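Local coordinates for protein TRAP dicarboxylate transporter-DctP subunit (Desulfovibrio salexigens, PDB 4N6D) that probably binds a small organic acid in the periplasm and hands it to a TRAP-type membrane transporter for uptake into the cell, at residues Ser105-Leu110 / Ala323-Asp328; Trp125-Lys130 / Glu330-Lys335; Val101-Ser106 / Ala316-Asp321. All coordinates share one frame; numbering follows the deposited sequence.

Contact 1: Ser105-Leu110 / Ala323-Asp328; sequences SSVFEL and AAVLSD
Val-107, on a short 3-10 turn, faces Leu-326 on helix 322-337, and their CA atoms, 7.4 Å apart, are the nearest between the two segments. The pairing belongs to the periplasmic solute-binding fold of the DctP family: it lays a late helix against the link between strand 90-94 and helix 117-131. Bonds from i to i+3, such as Phe-108 N to Ser-105 O and Leu-110 N to Val-107 O, wind residues 105-110 so that Val-107 and Leu-110 both direct their CB atoms at the helix. The interface is wholly aliphatic. Val-107 is its hub, and a branched but compact side chain suits the place because its two methyl groups spread over both helix residues. CG1 rests on CG1 of Val-325 at 3.9 Å, while CG2, anti to the backbone N, lies between that methyl and CD2 of Leu-326, the latter at 3.6 Å. Val-325 also turns its CG1 anti to its own N (chi1 171°), which carries that methyl out to the pair on Val-107, the two valine side chains meeting at a slant. Leu-326 starts from the flank of the helix, and the length of leucine carries CD2 from there to Val-107 CG2. Trp-311, Leu-112 and Leu-127 pack on Val-107 as well, making it part of a larger apolar cluster, and Trp-311 and Ile-308 of helix 294-317 touch Leu-110. At the far edge of the contact, CD1 of Leu-110 comes within 4.4 Å of the same Leu-326 CD2 that Val-107 meets.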
ATOM      1  N   SER A 105       5.748  11.797  -1.551  1.00  6.27           N
ATOM      2  CA  SER A 105       5.418  10.479  -1.013  1.00  7.77           C
ATOM      3  C   SER A 105       4.893   9.518  -2.060  1.00  7.78           C
ATOM      4  O   SER A 105       4.985   8.303  -1.880  1.00  8.52           O
ATOM      5  CB  SER A 105       4.421  10.577   0.144  1.00  8.10           C
ATOM      6  OG  SER A 105       4.946  11.397   1.197  1.00 12.30           O
ATOM      7  N   SER A 106       4.334  10.051  -3.144  1.00  7.30           N
ATOM      8  CA  SER A 106       3.875   9.227  -4.267  1.00  7.07           C
ATOM      9  C   SER A 106       4.991   8.375  -4.905  1.00  8.11           C
ATOM     10  O   SER A 106       4.723   7.494  -5.716  1.00  9.27           O
ATOM     11  CB  SER A 106       3.213  10.098  -5.328  1.00  9.13           C
ATOM     12  OG  SER A 106       4.108  11.053  -5.859  1.00  8.77           O
ATOM     13  N   VAL A 107       6.244   8.654  -4.549  1.00  6.96           N
ATOM     14  CA  VAL A 107       7.346   7.839  -5.060  1.00  7.23           C
ATOM     15  C   VAL A 107       7.069   6.389  -4.710  1.00  7.85           C
ATOM     16  O   VAL A 107       7.431   5.451  -5.471  1.00  8.82           O
ATOM     17  CB  VAL A 107       8.711   8.304  -4.495  1.00  7.47           C
ATOM     18  CG1 VAL A 107       8.817   8.027  -3.010  1.00  6.24           C
ATOM     19  CG2 VAL A 107       9.856   7.648  -5.256  1.00 10.24           C
ATOM     20  N   PHE A 108       6.384   6.168  -3.585  1.00  7.97           N
ATOM     21  CA  PHE A 108       6.125   4.796  -3.137  1.00  8.59           C
ATOM     22  C   PHE A 108       5.042   4.067  -3.923  1.00  7.57           C
ATOM     23  O   PHE A 108       4.753   2.898  -3.630  1.00  9.74           O
ATOM     24  CB  PHE A 108       5.828   4.719  -1.640  1.00  8.71           C
ATOM     25  CG  PHE A 108       7.055   4.542  -0.821  1.00  6.42           C
ATOM     26  CD1 PHE A 108       7.521   3.273  -0.551  1.00 13.88           C
ATOM     27  CD2 PHE A 108       7.785   5.629  -0.390  1.00  7.65           C
ATOM     28  CE1 PHE A 108       8.676   3.080   0.173  1.00 13.45           C
ATOM     29  CE2 PHE A 108       8.966   5.423   0.354  1.00  9.07           C
ATOM     30  CZ  PHE A 108       9.398   4.142   0.599  1.00 12.58           C
ATOM     31  N   GLU A 109       4.457   4.724  -4.921  1.00  6.65           N
ATOM     32  CA  GLU A 109       3.542   4.059  -5.870  1.00  6.37           C
ATOM     33  C   GLU A 109       4.279   3.346  -7.017  1.00  8.38           C
ATOM     34  O   GLU A 109       3.706   2.536  -7.702  1.00  9.28           O
ATOM     35  CB  GLU A 109       2.577   5.082  -6.465  1.00  9.17           C
ATOM     36  CG  GLU A 109       1.753   5.793  -5.418  1.00  9.49           C
ATOM     37  CD  GLU A 109       1.187   7.120  -5.896  1.00 14.35           C
ATOM     38  OE1 GLU A 109       1.144   7.354  -7.117  1.00 16.00           O
ATOM     39  OE2 GLU A 109       0.791   7.929  -5.034  1.00 11.88           O
ATOM     40  N   LEU A 110       5.554   3.658  -7.193  1.00  6.98           N
ATOM     41  CA  LEU A 110       6.310   3.211  -8.341  1.00  7.93           C
ATOM     42  C   LEU A 110       6.851   1.801  -8.107  1.00  8.14           C
ATOM     43  O   LEU A 110       6.982   1.359  -6.975  1.00  7.30           O
ATOM     44  CB  LEU A 110       7.520   4.139  -8.555  1.00  7.26           C
ATOM     45  CG  LEU A 110       7.155   5.576  -8.871  1.00 10.68           C
ATOM     46  CD1 LEU A 110       8.405   6.468  -8.838  1.00  7.71           C
ATOM     47  CD2 LEU A 110       6.440   5.661 -10.210  1.00 11.53           C
ATOM     48  N   ALA A 323      15.590  12.509  -8.143  1.00 10.19           N
ATOM     49  CA  ALA A 323      16.692  11.544  -8.125  1.00 10.68           C
ATOM     50  C   ALA A 323      17.186  11.338  -6.693  1.00 12.28           C
ATOM     51  O   ALA A 323      17.521  10.198  -6.285  1.00 10.05           O
ATOM     52  CB  ALA A 323      17.831  11.967  -9.043  1.00 10.32           C
ATOM     53  N   ALA A 324      17.234  12.412  -5.908  1.00  7.82           N
ATOM     54  CA  ALA A 324      17.688  12.282  -4.532  1.00  8.32           C
ATOM     55  C   ALA A 324      16.737  11.416  -3.722  1.00  8.80           C
ATOM     56  O   ALA A 324      17.168  10.600  -2.890  1.00  8.88           O
ATOM     57  CB  ALA A 324      17.880  13.648  -3.878  1.00  9.05           C
ATOM     58  N   VAL A 325      15.434  11.607  -3.937  1.00  7.91           N
ATOM     59  CA  VAL A 325      14.433  10.832  -3.233  1.00  7.44           C
ATOM     60  C   VAL A 325      14.552   9.355  -3.619  1.00  7.91           C
ATOM     61  O   VAL A 325      14.523   8.477  -2.745  1.00  8.44           O
ATOM     62  CB  VAL A 325      13.016  11.332  -3.573  1.00  6.59           C
ATOM     63  CG1 VAL A 325      11.956  10.384  -3.023  1.00  9.75           C
ATOM     64  CG2 VAL A 325      12.796  12.752  -3.027  1.00 10.26           C
ATOM     65  N   LEU A 326      14.681   9.061  -4.915  1.00  6.86           N
ATOM     66  CA  LEU A 326      14.785   7.667  -5.354  1.00  7.08           C
ATOM     67  C   LEU A 326      16.014   6.987  -4.760  1.00  7.35           C
ATOM     68  O   LEU A 326      15.971   5.833  -4.382  1.00  8.85           O
ATOM     69  CB  LEU A 326      14.831   7.559  -6.874  1.00  6.98           C
ATOM     70  CG  LEU A 326      13.505   7.870  -7.583  1.00  6.60           C
ATOM     71  CD1 LEU A 326      13.707   8.266  -9.028  1.00  6.70           C
ATOM     72  CD2 LEU A 326      12.555   6.701  -7.466  1.00  8.86           C
ATOM     73  N   SER A 327      17.123   7.697  -4.693  0.51  7.68           N
ATOM     74  CA  SER A 327      18.318   7.150  -4.052  0.51  9.12           C
ATOM     75  C   SER A 327      18.014   6.783  -2.611  0.51  9.18           C
ATOM     76  O   SER A 327      18.318   5.681  -2.141  0.51 11.18           O
ATOM     77  CB  SER A 327      19.442   8.169  -4.058  0.51  9.69           C
ATOM     78  OG  SER A 327      19.908   8.404  -5.367  0.51  9.51           O
ATOM     79  N   ASP A 328      17.434   7.728  -1.889  1.00  9.14           N
ATOM     80  CA  ASP A 328      17.124   7.500  -0.496  1.00  9.62           C
ATOM     81  C   ASP A 328      16.161   6.331  -0.287  1.00  9.52           C
ATOM     82  O   ASP A 328      16.284   5.589   0.686  1.00 10.28           O
ATOM     83  CB  ASP A 328      16.550   8.763   0.133  1.00  8.55           C
ATOM     84  CG  ASP A 328      17.593   9.832   0.340  1.00 16.75           C
ATOM     85  OD1 ASP A 328      18.801   9.523   0.216  1.00 16.45           O
ATOM     86  OD2 ASP A 328      17.190  10.985   0.651  1.00 13.26           O
TER

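Contact 2: Trp125-Lys130 / Glu330-Lys335; sequences WDLYTK and EELRIK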
ATOM      1  N   TRP A 125       7.621   5.496   6.130  1.00  9.42           N
ATOM      2  CA  TRP A 125       7.625   6.312   7.351  1.00  9.12           C
ATOM      3  C   TRP A 125       8.971   7.027   7.501  1.00  9.00           C
ATOM      4  O   TRP A 125       9.022   8.228   7.821  1.00  9.82           O
ATOM      5  CB  TRP A 125       7.336   5.434   8.579  1.00  7.39           C
ATOM      6  CG  TRP A 125       7.437   6.211   9.832  1.00  8.87           C
ATOM      7  CD1 TRP A 125       8.449   6.156  10.750  1.00 12.94           C
ATOM      8  CD2 TRP A 125       6.535   7.219  10.288  1.00  9.91           C
ATOM      9  NE1 TRP A 125       8.224   7.062  11.758  1.00 11.54           N
ATOM     10  CE2 TRP A 125       7.044   7.716  11.508  1.00 10.28           C
ATOM     11  CE3 TRP A 125       5.337   7.745   9.790  1.00  9.92           C
ATOM     12  CZ2 TRP A 125       6.405   8.719  12.228  1.00 14.31           C
ATOM     13  CZ3 TRP A 125       4.691   8.733  10.522  1.00 10.56           C
ATOM     14  CH2 TRP A 125       5.221   9.203  11.725  1.00 12.19           C
ATOM     15  N   ASP A 126      10.068   6.299   7.282  1.00  8.29           N
ATOM     16  CA  ASP A 126      11.384   6.913   7.363  1.00  7.63           C
ATOM     17  C   ASP A 126      11.571   8.026   6.325  1.00 10.36           C
ATOM     18  O   ASP A 126      12.180   9.067   6.618  1.00 11.06           O
ATOM     19  CB  ASP A 126      12.519   5.896   7.183  1.00 10.07           C
ATOM     20  CG  ASP A 126      12.777   5.056   8.413  1.00 13.88           C
ATOM     21  OD1 ASP A 126      12.197   5.333   9.485  1.00 12.74           O
ATOM     22  OD2 ASP A 126      13.637   4.147   8.307  1.00 13.91           O
ATOM     23  N   LEU A 127      11.080   7.808   5.106  1.00  6.94           N
ATOM     24  CA  LEU A 127      11.233   8.811   4.077  1.00  6.36           C
ATOM     25  C   LEU A 127      10.459  10.064   4.469  1.00  9.59           C
ATOM     26  O   LEU A 127      10.967  11.180   4.325  1.00  9.27           O
ATOM     27  CB  LEU A 127      10.786   8.293   2.703  1.00  7.47           C
ATOM     28  CG  LEU A 127      11.090   9.272   1.575  1.00  9.20           C
ATOM     29  CD1 LEU A 127      12.574   9.196   1.165  1.00 10.87           C
ATOM     30  CD2 LEU A 127      10.173   9.053   0.362  1.00  9.28           C
ATOM     31  N   TYR A 128       9.234   9.875   4.949  1.00  9.83           N
ATOM     32  CA  TYR A 128       8.418  10.992   5.402  1.00 14.51           C
ATOM     33  C   TYR A 128       9.121  11.743   6.526  1.00 12.51           C
ATOM     34  O   TYR A 128       9.192  12.970   6.508  1.00 10.96           O
ATOM     35  CB  TYR A 128       7.020  10.531   5.858  1.00 10.97           C
ATOM     36  CG  TYR A 128       6.377  11.596   6.710  1.00 10.62           C
ATOM     37  CD1 TYR A 128       5.849  12.738   6.128  1.00 16.85           C
ATOM     38  CD2 TYR A 128       6.405  11.502   8.093  1.00 17.77           C
ATOM     39  CE1 TYR A 128       5.322  13.732   6.902  1.00 16.99           C
ATOM     40  CE2 TYR A 128       5.876  12.501   8.869  1.00 25.85           C
ATOM     41  CZ  TYR A 128       5.343  13.599   8.269  1.00 24.44           C
ATOM     42  OH  TYR A 128       4.814  14.597   9.055  1.00 42.81           O
ATOM     43  N   THR A 129       9.647  11.018   7.503  1.00 11.64           N
ATOM     44  CA  THR A 129      10.263  11.647   8.656  1.00 13.47           C
ATOM     45  C   THR A 129      11.499  12.456   8.245  1.00 10.24           C
ATOM     46  O   THR A 129      11.794  13.516   8.819  1.00 14.55           O
ATOM     47  CB  THR A 129      10.657  10.604   9.698  1.00 21.39           C
ATOM     48  OG1 THR A 129       9.460  10.002  10.212  1.00 22.21           O
ATOM     49  CG2 THR A 129      11.439  11.254  10.822  1.00 24.33           C
ATOM     50  N   LYS A 130      12.211  11.959   7.244  1.00 10.34           N
ATOM     51  CA  LYS A 130      13.405  12.625   6.763  1.00  9.15           C
ATOM     52  C   LYS A 130      13.091  13.908   5.994  1.00 12.31           C
ATOM     53  O   LYS A 130      13.763  14.927   6.170  1.00 15.97           O
ATOM     54  CB  LYS A 130      14.230  11.684   5.882  1.00 13.66           C
ATOM     55  CG  LYS A 130      15.466  12.349   5.310  1.00 16.32           C
ATOM     56  CD  LYS A 130      16.280  11.422   4.440  1.00 21.32           C
ATOM     57  CE  LYS A 130      17.592  12.087   4.068  1.00 30.15           C
ATOM     58  NZ  LYS A 130      18.517  11.150   3.417  1.00 36.37           N
ATOM     59  N   GLU A 330      15.930   3.615  -2.148  1.00  7.88           N
ATOM     60  CA  GLU A 330      16.659   2.342  -2.298  1.00  8.36           C
ATOM     61  C   GLU A 330      17.496   2.049  -1.047  1.00  8.74           C
ATOM     62  O   GLU A 330      17.636   0.896  -0.622  1.00  9.11           O
ATOM     63  CB  GLU A 330      17.539   2.344  -3.554  1.00  8.60           C
ATOM     64  CG  GLU A 330      18.461   1.124  -3.706  1.00  9.23           C
ATOM     65  CD  GLU A 330      17.752  -0.199  -3.983  1.00  9.42           C
ATOM     66  OE1 GLU A 330      16.508  -0.247  -4.098  1.00  9.60           O
ATOM     67  OE2 GLU A 330      18.476  -1.202  -4.121  1.00 10.02           O
ATOM     68  N   GLU A 331      18.078   3.092  -0.477  1.00  9.37           N
ATOM     69  CA  GLU A 331      18.854   2.925   0.744  1.00 10.04           C
ATOM     70  C   GLU A 331      17.951   2.353   1.840  1.00  9.04           C
ATOM     71  O   GLU A 331      18.353   1.444   2.565  1.00  9.54           O
ATOM     72  CB  GLU A 331      19.485   4.252   1.181  1.00 10.81           C
ATOM     73  CG  GLU A 331      20.224   4.181   2.536  1.00 11.70           C
ATOM     74  CD  GLU A 331      20.903   5.470   2.944  1.00 20.50           C
ATOM     75  OE1 GLU A 331      20.569   6.536   2.386  1.00 17.79           O
ATOM     76  OE2 GLU A 331      21.801   5.414   3.826  1.00 21.52           O
ATOM     77  N   LEU A 332      16.739   2.884   1.952  1.00  8.65           N
ATOM     78  CA  LEU A 332      15.778   2.412   2.941  1.00  9.45           C
ATOM     79  C   LEU A 332      15.292   0.993   2.633  1.00  9.38           C
ATOM     80  O   LEU A 332      15.095   0.195   3.555  1.00 11.62           O
ATOM     81  CB  LEU A 332      14.598   3.389   3.046  1.00  8.26           C
ATOM     82  CG  LEU A 332      14.997   4.742   3.637  1.00  8.67           C
ATOM     83  CD1 LEU A 332      13.867   5.733   3.427  1.00  8.85           C
ATOM     84  CD2 LEU A 332      15.318   4.621   5.123  1.00 11.92           C
ATOM     85  N   ARG A 333      15.102   0.665   1.355  1.00  8.68           N
ATOM     86  CA  ARG A 333      14.714  -0.692   0.989  1.00  8.98           C
ATOM     87  C   ARG A 333      15.767  -1.706   1.481  1.00  9.65           C
ATOM     88  O   ARG A 333      15.449  -2.736   2.080  1.00 10.05           O
ATOM     89  CB  ARG A 333      14.558  -0.832  -0.542  1.00  8.86           C
ATOM     90  CG  ARG A 333      13.920  -2.180  -0.943  1.00  9.20           C
ATOM     91  CD  ARG A 333      13.915  -2.435  -2.445  1.00  9.23           C
ATOM     92  NE  ARG A 333      15.269  -2.560  -2.943  1.00  9.61           N
ATOM     93  CZ  ARG A 333      16.022  -3.645  -2.830  1.00 14.71           C
ATOM     94  NH1 ARG A 333      15.549  -4.755  -2.272  1.00 14.65           N
ATOM     95  NH2 ARG A 333      17.259  -3.626  -3.302  1.00 13.58           N
ATOM     96  N   ILE A 334      17.028  -1.417   1.174  1.00  9.83           N
ATOM     97  CA  ILE A 334      18.099  -2.298   1.611  1.00 10.51           C
ATOM     98  C   ILE A 334      18.143  -2.391   3.146  1.00 10.72           C
ATOM     99  O   ILE A 334      18.405  -3.459   3.714  1.00 11.30           O
ATOM    100  CB  ILE A 334      19.440  -1.837   1.043  1.00 10.69           C
ATOM    101  CG1 ILE A 334      19.418  -1.973  -0.468  1.00 10.65           C
ATOM    102  CG2 ILE A 334      20.586  -2.698   1.582  1.00 11.43           C
ATOM    103  CD1 ILE A 334      20.606  -1.330  -1.172  1.00 10.79           C
ATOM    104  N   LYS A 335      17.934  -1.275   3.826  1.00 10.85           N
ATOM    105  CA  LYS A 335      17.926  -1.303   5.291  1.00 10.94           C
ATOM    106  C   LYS A 335      16.914  -2.324   5.842  1.00 12.52           C
ATOM    107  O   LYS A 335      17.181  -3.012   6.832  1.00 13.31           O
ATOM    108  CB  LYS A 335      17.581   0.096   5.827  1.00 10.57           C
ATOM    109  CG  LYS A 335      17.474   0.224   7.341  1.00 13.16           C
ATOM    110  CD  LYS A 335      17.105   1.686   7.653  1.00 20.93           C
ATOM    111  CE  LYS A 335      16.910   1.980   9.126  1.00 32.44           C
ATOM    112  NZ  LYS A 335      16.368   3.387   9.251  1.00 38.00           N
TER
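Asp-126 and Lys-335 form the charged part of a helix-helix packing in the solute-binding fold, where helices 117-131 and 322-337 run roughly antiparallel, the short segments at 137° with their axes 10.6 Å apart. The electrostatic part comes first. Lys-335 NZ gives a hydrogen bond of 3.0 Å to Asp-126 OD2, a salt bridge that meets the oxygen on its syn side but 34° out of the carboxylate plane. Lysine suits this exposed position because its fully extended chain, CG anti to the backbone N, spans the gap and sets its ammonium group against the carboxylate at the exposed margin. The carboxylate has further partners: Tyr-336 OH also bonds OD2, and Arg-260 of helix 249-285 pairs with OD1, so both oxygens are held and the negative charge is probably well stabilised. A second salt bridge stays within helix 322-337. Arg-333 grips Glu-330 side-on, NE to OE1 and NH2 to OE2, with both acceptors close to the guanidinium plane.

The apolar part belongs to Leu-332, which crosses Asp-126 at a slant with its forked end against the aspartate CB. Its CD2 lies 3.7 Å from Asp-126 CB and 3.6 Å from Asp-126 OD2, so the methyl packs along the stem of the acid as well as its oxygen. The other branch, CD1, turns to the next residue, 4.1 Å from Leu-127 CB and 3.9 Å from the backbone N of Leu-127.

Contact 3: Val101-Ser106 / Ala316-Asp321; sequences VFPLSS and AAKGVD
A Schellman motif ends helix 294-317, and the residues on either side of its glycine, Lys-318 and Val-320, meet Pro-103 and Leu-104 of the loop that follows strand 90-94. Gly-319, with phi at 81°, is the C-prime residue; this left-handed backbone conformation is easily adopted without a side chain. Gly-319 N to Ala-316 O, at 3.1 Å, is one of the motif's two bonds, the second running from Val-320 N to the carbonyl of the residue before Ala-316. The chain thereby reverses enough to bring the side chains on both sides of the glycine to the loop.

Pro-103 suits its place as a compact, rigid, apolar surface. Its CB and CG both lie 3.9 Å from Lys-318 CB, and the lysine CG comes almost as near, so the aliphatic stem crosses the ring at about a right angle. Bends at chi2 and chi4 then lead the amino end away from the loop, which lets a lysine cover proline at an exposed edge without burying its charge. Val-320 works deeper. CG1, anti to its backbone N (chi1 172°), touches CD1 of Leu-104 at 4.1 Å, while CG2 approaches Pro-103 CB at 4.3 Å, so the two branches of the valine serve both loop residues.

The loop is braced from within. Ser-106 OG donates to Phe-102 O at 2.7 Å, and Ser-106 N reaches the same oxygen from the opposite face of its plane; Trp-311 NE1 also bonds the hydroxyl. The carboxylate of Glu-135 takes the backbone N atoms of Leu-104 and Ser-105, one on each oxygen.

Beyond Val-320, Asp-321 takes the N-cap position of helix 322-337, its OD1 accepting a weak bond from Ala-324 N. The contact thus sits at the bend between the last two long helices, while Leu-104 leans inward on Leu-127 and Tyr-131 of helix 117-131 and on Val-325 of helix 322-337.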
ATOM      1  N   VAL A 101      -1.202  15.534  -5.536  1.00  7.79           N
ATOM      2  CA  VAL A 101      -1.362  16.081  -4.201  1.00  8.33           C
ATOM      3  C   VAL A 101      -0.153  15.711  -3.317  1.00 10.77           C
ATOM      4  O   VAL A 101       0.149  16.420  -2.351  1.00  9.26           O
ATOM      5  CB  VAL A 101      -2.657  15.584  -3.596  1.00  9.44           C
ATOM      6  CG1 VAL A 101      -2.839  16.091  -2.185  1.00 11.86           C
ATOM      7  CG2 VAL A 101      -3.838  16.014  -4.476  1.00 11.77           C
ATOM      8  N   PHE A 102       0.529  14.624  -3.675  1.00  7.95           N
ATOM      9  CA  PHE A 102       1.645  14.083  -2.878  1.00  9.67           C
ATOM     10  C   PHE A 102       2.878  13.842  -3.743  1.00  7.27           C
ATOM     11  O   PHE A 102       3.292  12.712  -3.949  1.00  9.40           O
ATOM     12  CB  PHE A 102       1.202  12.788  -2.207  1.00 10.79           C
ATOM     13  CG  PHE A 102      -0.026  12.966  -1.357  1.00  6.29           C
ATOM     14  CD1 PHE A 102       0.055  13.585  -0.136  1.00  6.71           C
ATOM     15  CD2 PHE A 102      -1.267  12.524  -1.799  1.00  8.22           C
ATOM     16  CE1 PHE A 102      -1.066  13.765   0.638  1.00 10.23           C
ATOM     17  CE2 PHE A 102      -2.395  12.726  -1.013  1.00  8.91           C
ATOM     18  CZ  PHE A 102      -2.279  13.333   0.196  1.00  8.97           C
ATOM     19  N   PRO A 103       3.470  14.918  -4.258  1.00  7.29           N
ATOM     20  CA  PRO A 103       4.578  14.740  -5.206  1.00  7.49           C
ATOM     21  C   PRO A 103       5.771  14.009  -4.634  1.00 12.03           C
ATOM     22  O   PRO A 103       6.493  13.369  -5.411  1.00 10.02           O
ATOM     23  CB  PRO A 103       4.972  16.168  -5.564  1.00  9.57           C
ATOM     24  CG  PRO A 103       4.341  17.036  -4.528  1.00 12.81           C
ATOM     25  CD  PRO A 103       3.080  16.334  -4.143  1.00  9.08           C
ATOM     26  N   LEU A 104       6.014  14.114  -3.331  1.00  7.95           N
ATOM     27  CA  LEU A 104       7.155  13.371  -2.762  1.00  8.83           C
ATOM     28  C   LEU A 104       6.762  11.954  -2.413  1.00  9.48           C
ATOM     29  O   LEU A 104       7.374  11.002  -2.912  1.00  7.43           O
ATOM     30  CB  LEU A 104       7.740  14.056  -1.527  1.00 11.13           C
ATOM     31  CG  LEU A 104       9.066  13.402  -1.106  1.00 13.32           C
ATOM     32  CD1 LEU A 104      10.093  14.471  -0.787  1.00 21.08           C
ATOM     33  CD2 LEU A 104       8.800  12.524   0.069  1.00 12.93           C
ATOM     34  N   SER A 105       5.748  11.797  -1.551  1.00  6.27           N
ATOM     35  CA  SER A 105       5.418  10.479  -1.013  1.00  7.77           C
ATOM     36  C   SER A 105       4.893   9.518  -2.060  1.00  7.78           C
ATOM     37  O   SER A 105       4.985   8.303  -1.880  1.00  8.52           O
ATOM     38  CB  SER A 105       4.421  10.577   0.144  1.00  8.10           C
ATOM     39  OG  SER A 105       4.946  11.397   1.197  1.00 12.30           O
ATOM     40  N   SER A 106       4.334  10.051  -3.144  1.00  7.30           N
ATOM     41  CA  SER A 106       3.875   9.227  -4.267  1.00  7.07           C
ATOM     42  C   SER A 106       4.991   8.375  -4.905  1.00  8.11           C
ATOM     43  O   SER A 106       4.723   7.494  -5.716  1.00  9.27           O
ATOM     44  CB  SER A 106       3.213  10.098  -5.328  1.00  9.13           C
ATOM     45  OG  SER A 106       4.108  11.053  -5.859  1.00  8.77           O
ATOM     46  N   ALA A 316       9.901  17.206 -10.070  1.00  9.08           N
ATOM     47  CA  ALA A 316      10.645  18.414 -10.414  1.00  8.87           C
ATOM     48  C   ALA A 316       9.714  19.614 -10.576  1.00  8.42           C
ATOM     49  O   ALA A 316      10.033  20.742 -10.157  1.00 12.84           O
ATOM     50  CB  ALA A 316      11.455  18.196 -11.679  1.00 13.70           C
ATOM     51  N   ALA A 317       8.568  19.387 -11.193  1.00  8.64           N
ATOM     52  CA  ALA A 317       7.592  20.461 -11.388  1.00  9.44           C
ATOM     53  C   ALA A 317       7.046  21.007 -10.080  1.00 14.98           C
ATOM     54  O   ALA A 317       6.571  22.138 -10.034  1.00 14.64           O
ATOM     55  CB  ALA A 317       6.461  20.005 -12.278  1.00 10.68           C
ATOM     56  N   LYS A 318       7.115  20.217  -9.019  1.00 13.04           N
ATOM     57  CA  LYS A 318       6.656  20.655  -7.709  1.00  9.80           C
ATOM     58  C   LYS A 318       7.829  20.907  -6.739  1.00 12.52           C
ATOM     59  O   LYS A 318       7.636  20.969  -5.507  1.00 13.06           O
ATOM     60  CB  LYS A 318       5.704  19.624  -7.125  1.00 10.04           C
ATOM     61  CG  LYS A 318       4.475  19.350  -7.991  1.00 19.09           C
ATOM     62  CD  LYS A 318       3.373  20.313  -7.708  1.00 27.23           C
ATOM     63  CE  LYS A 318       2.021  19.733  -8.145  1.00 29.03           C
ATOM     64  NZ  LYS A 318       1.943  19.670  -9.620  1.00 20.18           N
ATOM     65  N   GLY A 319       9.037  21.054  -7.283  1.00 10.38           N
ATOM     66  CA  GLY A 319      10.204  21.428  -6.480  1.00 13.60           C
ATOM     67  C   GLY A 319      10.881  20.306  -5.702  1.00 12.34           C
ATOM     68  O   GLY A 319      11.730  20.556  -4.814  1.00 13.42           O
ATOM     69  N   VAL A 320      10.529  19.070  -6.036  1.00  9.72           N
ATOM     70  CA  VAL A 320      11.100  17.903  -5.370  1.00  8.64           C
ATOM     71  C   VAL A 320      12.308  17.376  -6.143  1.00  8.82           C
ATOM     72  O   VAL A 320      12.283  17.326  -7.370  1.00  8.48           O
ATOM     73  CB  VAL A 320      10.029  16.803  -5.215  1.00  9.82           C
ATOM     74  CG1 VAL A 320      10.639  15.492  -4.691  1.00  8.20           C
ATOM     75  CG2 VAL A 320       8.901  17.287  -4.304  1.00 13.84           C
ATOM     76  N   ASP A 321      13.366  16.986  -5.422  1.00 10.80           N
ATOM     77  CA  ASP A 321      14.591  16.458  -6.042  1.00 10.21           C
ATOM     78  C   ASP A 321      14.378  14.950  -6.229  1.00  7.36           C
ATOM     79  O   ASP A 321      14.706  14.145  -5.349  1.00  9.36           O
ATOM     80  CB  ASP A 321      15.789  16.760  -5.127  1.00  8.34           C
ATOM     81  CG  ASP A 321      17.144  16.383  -5.735  1.00 14.58           C
ATOM     82  OD1 ASP A 321      17.204  15.657  -6.762  1.00 13.31           O
ATOM     83  OD2 ASP A 321      18.145  16.819  -5.126  1.00 16.98           O
TER

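From the N terminus, the chain leaves strand 90-94 and sets out the first partners of contact 3 (101-106) and contact 1 (105-110), which share Ser-105 and Ser-106, and then that of contact 2 on helix 117-131. Some 185 residues follow, including the whole four-stranded sheet, before the turn after helix 294-317 closes contact 3 and helix 322-337 closes contact 1 and then contact 2. Contact 2 crosses both of the others along the chain. Leu-127 joins all three, packing on Val-107, Val-325 and Leu-104, and a Lys-130 to Asp-328 salt bridge further ties contacts 1 and 2. Together they fasten the C-terminal helices to the 90-131 region.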